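Local coordinates for protein probable mannosyltransferase KTR4 (Saccharomyces cerevisiae, PDB 5A07) that is a probable mannosyltransferase with a GT-A-type fold, modelled here with guanosine-5'-diphosphate and a manganese ion in its pocket, at residues E183-E188 / S204-C209; R210-E215 / P356-A361. All coordinates share one frame; numbering follows the deposited sequence.

Contact 1: residues E183-E188 / S204-C209. With GDP (guanosine-5'-diphosphate), chain F.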
# COMPACT_ATOMS: atom_id res chain seq x y z
N GLU B 183 30.51 2.74 1.40
CA GLU B 183 30.98 4.09 1.76
C GLU B 183 30.12 5.22 1.11
O GLU B 183 29.78 6.27 1.74
CB GLU B 183 32.50 4.23 1.49
CG GLU B 183 33.19 5.24 2.41
CD GLU B 183 34.71 5.26 2.23
OE1 GLU B 183 35.22 4.45 1.40
OE2 GLU B 183 35.38 6.07 2.93
N ARG B 184 29.70 5.00 -0.11
CA ARG B 184 28.73 5.93 -0.72
C ARG B 184 27.38 5.98 0.06
O ARG B 184 26.85 7.06 0.40
CB ARG B 184 28.51 5.51 -2.14
CG ARG B 184 27.67 6.50 -2.90
CD ARG B 184 27.61 6.05 -4.34
NE ARG B 184 26.44 6.57 -5.03
CZ ARG B 184 26.05 6.13 -6.22
NH1 ARG B 184 26.71 5.16 -6.85
NH2 ARG B 184 24.99 6.65 -6.79
N TYR B 185 26.90 4.78 0.41
CA TYR B 185 25.73 4.64 1.23
C TYR B 185 25.88 5.55 2.44
O TYR B 185 24.98 6.36 2.75
CB TYR B 185 25.53 3.12 1.57
CG TYR B 185 24.58 2.91 2.71
CD1 TYR B 185 23.21 3.08 2.54
CD2 TYR B 185 25.03 2.60 3.98
CE1 TYR B 185 22.34 2.93 3.61
CE2 TYR B 185 24.17 2.46 5.06
CZ TYR B 185 22.82 2.61 4.85
OH TYR B 185 21.95 2.48 5.89
N ASP B 186 27.05 5.47 3.11
CA ASP B 186 27.21 6.20 4.39
C ASP B 186 27.16 7.69 4.22
O ASP B 186 26.51 8.41 5.00
CB ASP B 186 28.47 5.77 5.16
CG ASP B 186 28.26 4.45 5.91
OD1 ASP B 186 27.17 4.22 6.52
OD2 ASP B 186 29.18 3.62 5.84
N GLN B 187 27.79 8.14 3.16
CA GLN B 187 27.88 9.56 2.87
C GLN B 187 26.50 10.06 2.42
O GLN B 187 26.01 11.07 2.96
CB GLN B 187 28.94 9.75 1.78
CG GLN B 187 28.93 11.10 1.06
CD GLN B 187 29.40 10.98 -0.39
OE1 GLN B 187 29.10 10.00 -1.10
NE2 GLN B 187 30.15 11.96 -0.84
N GLU B 188 25.85 9.34 1.50
CA GLU B 188 24.48 9.74 1.10
C GLU B 188 23.53 9.84 2.29
O GLU B 188 22.76 10.81 2.42
CB GLU B 188 23.88 8.80 0.07
CG GLU B 188 24.65 8.68 -1.22
CD GLU B 188 24.65 9.90 -2.09
OE1 GLU B 188 24.09 10.96 -1.68
OE2 GLU B 188 25.24 9.75 -3.20
N SER B 204 18.62 -1.41 8.57
CA SER B 204 17.55 -2.43 8.57
C SER B 204 16.28 -1.89 7.79
O SER B 204 15.53 -2.67 7.24
CB SER B 204 17.20 -2.80 9.98
OG SER B 204 16.73 -1.67 10.67
N TYR B 205 16.09 -0.58 7.84
CA TYR B 205 14.89 0.05 7.26
C TYR B 205 14.99 0.03 5.76
O TYR B 205 14.02 -0.30 5.05
CB TYR B 205 14.68 1.45 7.79
CG TYR B 205 13.31 1.98 7.41
CD1 TYR B 205 12.21 1.67 8.20
CD2 TYR B 205 13.11 2.75 6.27
CE1 TYR B 205 10.93 2.14 7.87
CE2 TYR B 205 11.81 3.20 5.90
CZ TYR B 205 10.75 2.89 6.71
OH TYR B 205 9.49 3.32 6.44
N HIS B 206 16.18 0.36 5.27
CA HIS B 206 16.48 0.17 3.87
C HIS B 206 16.24 -1.27 3.43
O HIS B 206 15.62 -1.56 2.41
CB HIS B 206 17.94 0.58 3.59
CG HIS B 206 18.21 2.03 3.74
ND1 HIS B 206 18.35 2.87 2.65
CD2 HIS B 206 18.41 2.83 4.84
CE1 HIS B 206 18.66 4.09 3.06
NE2 HIS B 206 18.69 4.10 4.39
N ASN B 207 16.74 -2.23 4.20
CA ASN B 207 16.57 -3.63 3.86
C ASN B 207 15.10 -3.99 3.86
O ASN B 207 14.71 -4.77 3.04
CB ASN B 207 17.27 -4.56 4.89
CG ASN B 207 18.80 -4.43 4.82
OD1 ASN B 207 19.39 -3.93 3.84
ND2 ASN B 207 19.45 -4.91 5.84
N MET B 208 14.35 -3.49 4.82
CA MET B 208 12.91 -3.78 4.88
C MET B 208 12.16 -3.27 3.64
O MET B 208 11.38 -3.98 3.03
CB MET B 208 12.34 -3.19 6.12
CG MET B 208 10.82 -3.42 6.29
SD MET B 208 9.79 -2.18 5.43
CE MET B 208 10.17 -0.61 6.21
N CYS B 209 12.46 -2.05 3.26
CA CYS B 209 11.80 -1.44 2.10
C CYS B 209 12.04 -2.22 0.84
O CYS B 209 11.16 -2.50 -0.01
CB CYS B 209 12.27 -0.01 1.94
SG CYS B 209 11.71 1.17 3.15
PB GDP F . 6.93 2.39 9.18
O1B GDP F . 7.26 3.40 10.22
O2B GDP F . 7.34 2.62 7.85
O3B GDP F . 5.56 1.86 9.34
O3A GDP F . 8.01 1.24 9.55
PA GDP F . 7.94 -0.02 10.51
O1A GDP F . 9.02 -0.08 11.50
O2A GDP F . 6.61 -0.34 11.06
O5' GDP F . 8.30 -1.16 9.47
C5' GDP F . 7.47 -1.78 8.49
C4' GDP F . 7.20 -3.25 8.78
O4' GDP F . 8.46 -3.94 8.69
C3' GDP F . 6.62 -3.54 10.16
O3' GDP F . 5.81 -4.74 10.07
C2' GDP F . 7.89 -3.77 11.00
O2' GDP F . 7.64 -4.65 12.10
C1' GDP F . 8.76 -4.45 10.01
N9 GDP F . 10.20 -4.20 10.19
C8 GDP F . 10.89 -3.03 10.12
N7 GDP F . 12.25 -3.28 10.30
C5 GDP F . 12.39 -4.63 10.46
C6 GDP F . 13.54 -5.53 10.68
O6 GDP F . 14.66 -4.93 10.72
N1 GDP F . 13.29 -6.83 10.82
C2 GDP F . 12.01 -7.36 10.80
N2 GDP F . 11.83 -8.67 10.96
N3 GDP F . 10.91 -6.57 10.61
C4 GDP F . 11.06 -5.25 10.38
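Behind the helix that lines the GDP pocket of this GT-A-type protein, Tyr185 of helix 182-194 meets His206 of helix 203-214 in a T-shaped (edge-to-face) aromatic pair. The phenol edge does the touching: CE1 of Tyr185 stands 3.8 Å above the imidazole plane of His206, over its centre, and the two ring planes are turned 82° apart. Tyr185 OH runs on past the rim, 3.7 Å from His206 CD2. With CG anti to the backbone N (chi1 164°), Tyr185 spans the distance between two backbones that stay 10.6 Å apart at their nearest CA atoms, Tyr185 and His206. The imidazole is pinned at both nitrogens, ND1 bonding to Phe347 O and NE2 to Ala200 O, which fixes the rotation of the face it offers.

Other residues of 204-209 turn to the nucleotide. Tyr205 OH donates a 2.7 Å hydrogen bond to O2B of GDP, the acceptor O2B lying in the plane of the Tyr205 ring, at its edge. Met208 bends so that CE lies over one face of the Tyr205 ring, toward its rim, while CG comes within 3.4 Å of GDP O4'; Ser204 CB is 3.4 Å from GDP O6. Tyr199 stacks on Tyr205. Helix 203-214 thus runs between the nucleotide and helix 182-194, with helix 346-349 supplying Phe347 to His206.

Contact 2: residues R210-E215 / P356-A361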
# COMPACT_ATOMS: atom_id res chain seq x y z
N ARG B 210 13.30 -2.62 0.67
CA ARG B 210 13.63 -3.44 -0.46
C ARG B 210 12.97 -4.83 -0.41
O ARG B 210 12.43 -5.33 -1.45
CB ARG B 210 15.16 -3.56 -0.49
CG ARG B 210 15.68 -4.60 -1.50
CD ARG B 210 17.21 -4.33 -1.62
NE ARG B 210 17.88 -5.37 -2.35
CZ ARG B 210 18.56 -6.39 -1.80
NH1 ARG B 210 18.64 -6.51 -0.50
NH2 ARG B 210 19.23 -7.23 -2.58
N PHE B 211 12.99 -5.48 0.77
CA PHE B 211 12.39 -6.80 0.93
C PHE B 211 10.85 -6.71 0.62
O PHE B 211 10.31 -7.56 -0.08
CB PHE B 211 12.57 -7.29 2.37
CG PHE B 211 11.86 -8.57 2.68
CD1 PHE B 211 12.41 -9.79 2.34
CD2 PHE B 211 10.66 -8.57 3.36
CE1 PHE B 211 11.75 -10.99 2.56
CE2 PHE B 211 9.97 -9.78 3.60
CZ PHE B 211 10.52 -11.00 3.20
N TYR B 212 10.20 -5.70 1.19
CA TYR B 212 8.70 -5.57 0.94
C TYR B 212 8.39 -5.16 -0.51
O TYR B 212 7.29 -5.43 -1.02
CB TYR B 212 8.05 -4.64 1.98
CG TYR B 212 7.20 -5.38 3.00
CD1 TYR B 212 6.34 -6.41 2.61
CD2 TYR B 212 7.25 -5.06 4.39
CE1 TYR B 212 5.55 -7.08 3.53
CE2 TYR B 212 6.42 -5.71 5.29
CZ TYR B 212 5.58 -6.71 4.87
OH TYR B 212 4.73 -7.39 5.78
N SER B 213 9.37 -4.58 -1.21
CA SER B 213 9.19 -4.20 -2.60
C SER B 213 9.30 -5.42 -3.47
O SER B 213 8.42 -5.69 -4.32
CB SER B 213 10.21 -3.14 -3.09
OG SER B 213 10.11 -1.89 -2.39
N LYS B 214 10.37 -6.20 -3.29
CA LYS B 214 10.74 -7.19 -4.35
C LYS B 214 11.02 -8.62 -3.97
O LYS B 214 11.19 -9.47 -4.85
CB LYS B 214 11.93 -6.64 -5.17
CG LYS B 214 13.30 -6.79 -4.49
CD LYS B 214 14.37 -6.15 -5.40
CE LYS B 214 15.77 -6.71 -5.24
NZ LYS B 214 15.76 -8.19 -5.37
N GLU B 215 11.04 -8.92 -2.68
CA GLU B 215 11.46 -10.25 -2.24
C GLU B 215 10.42 -11.04 -1.43
O GLU B 215 10.43 -12.28 -1.50
CB GLU B 215 12.73 -10.11 -1.45
CG GLU B 215 13.34 -11.42 -0.93
CD GLU B 215 13.61 -12.47 -2.01
OE1 GLU B 215 13.80 -12.07 -3.17
OE2 GLU B 215 13.59 -13.68 -1.70
N PRO B 356 5.92 3.79 -2.43
CA PRO B 356 5.99 4.39 -3.79
C PRO B 356 6.35 3.43 -4.89
O PRO B 356 5.85 3.53 -6.01
CB PRO B 356 7.00 5.56 -3.63
CG PRO B 356 7.80 5.20 -2.38
CD PRO B 356 6.84 4.46 -1.49
N VAL B 357 7.24 2.49 -4.61
CA VAL B 357 7.62 1.50 -5.58
C VAL B 357 6.48 0.61 -5.99
O VAL B 357 6.23 0.40 -7.19
CB VAL B 357 8.80 0.66 -5.05
CG1 VAL B 357 9.09 -0.58 -5.91
CG2 VAL B 357 10.04 1.55 -4.91
N ARG B 358 5.79 0.04 -5.01
CA ARG B 358 4.59 -0.78 -5.33
C ARG B 358 3.56 0.05 -6.12
O ARG B 358 2.94 -0.46 -7.07
CB ARG B 358 3.94 -1.28 -4.00
CG ARG B 358 2.68 -2.08 -4.18
CD ARG B 358 2.94 -3.54 -4.02
NE ARG B 358 3.23 -3.88 -2.62
CZ ARG B 358 4.38 -4.39 -2.18
NH1 ARG B 358 5.39 -4.66 -3.04
NH2 ARG B 358 4.50 -4.68 -0.89
N SER B 359 3.38 1.30 -5.69
CA SER B 359 2.33 2.19 -6.22
C SER B 359 2.64 2.61 -7.68
O SER B 359 1.74 2.62 -8.51
CB SER B 359 2.17 3.44 -5.37
OG SER B 359 1.77 3.10 -4.05
N LEU B 360 3.91 2.84 -7.98
CA LEU B 360 4.29 3.16 -9.39
C LEU B 360 4.04 2.01 -10.33
O LEU B 360 3.47 2.16 -11.40
CB LEU B 360 5.78 3.60 -9.48
CG LEU B 360 6.00 4.95 -8.92
CD1 LEU B 360 7.49 5.21 -8.67
CD2 LEU B 360 5.51 6.03 -9.86
N ALA B 361 4.39 0.81 -9.86
CA ALA B 361 4.14 -0.37 -10.63
C ALA B 361 2.64 -0.59 -10.86
O ALA B 361 2.22 -0.94 -11.98
CB ALA B 361 4.73 -1.58 -9.99
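Arg358 reaches from helix 354-365 to the backbone of helix 203-214 and holds the carbonyl oxygen of Tyr212 end-on with two nitrogens. NH1 and NH2 of Arg358 each donate to Tyr212 O at 2.9 Å, and the oxygen lies close to the guanidinium plane, at its edge. NH1 uses a lone pair in the carbonyl plane, whereas NH2 comes in from above that plane; both bonds are bent, with N-H...O angles near 143°. Beside this grip, Val357 CG1 packs 3.9 Å from Ser213 OG, whose own hydrogen bond goes back to Cys209 O.

The arginine chain folds at chi2 (102°) and chi3 (71°) to bring its end round to the carbonyl. Further out, Glu322 forms a salt bridge with NH2, and Tyr334 OH is hydrogen-bonded to both Arg358 NH1 and Ser213 O. The helix segments run nearly parallel, their axes 9.7 Å apart.

The buried charge of Arg358 is thus balanced by Glu322, while Tyr212 O and Tyr334 take up N-H groups of the guanidinium. A carbonyl near the C-terminal end of a helix would probably be a favourable partner for such a cation.

Helix 203-214 is common to both contacts: 204-209 serves contact 1, and most of 210-215 continues the same helix into contact 2, with the two centres 16 Å apart. Contact 1 lies toward the periphery, its centre about 22 Å from the centre of the chain; for contact 2 the same distance is about 9 Å. One joins the helix to its near neighbour in sequence by aromatic rings, the other to a helix some 140 residues later by a charged grip. Segment 204-209 supplies Ser204, Tyr205 and Met208 to the GDP pocket, while the Tyr212 side chain of 210-215 comes near it, its nearest atoms about 4 Å from GDP and about 9 Å from the manganese ion. Phe347 touches both contacts.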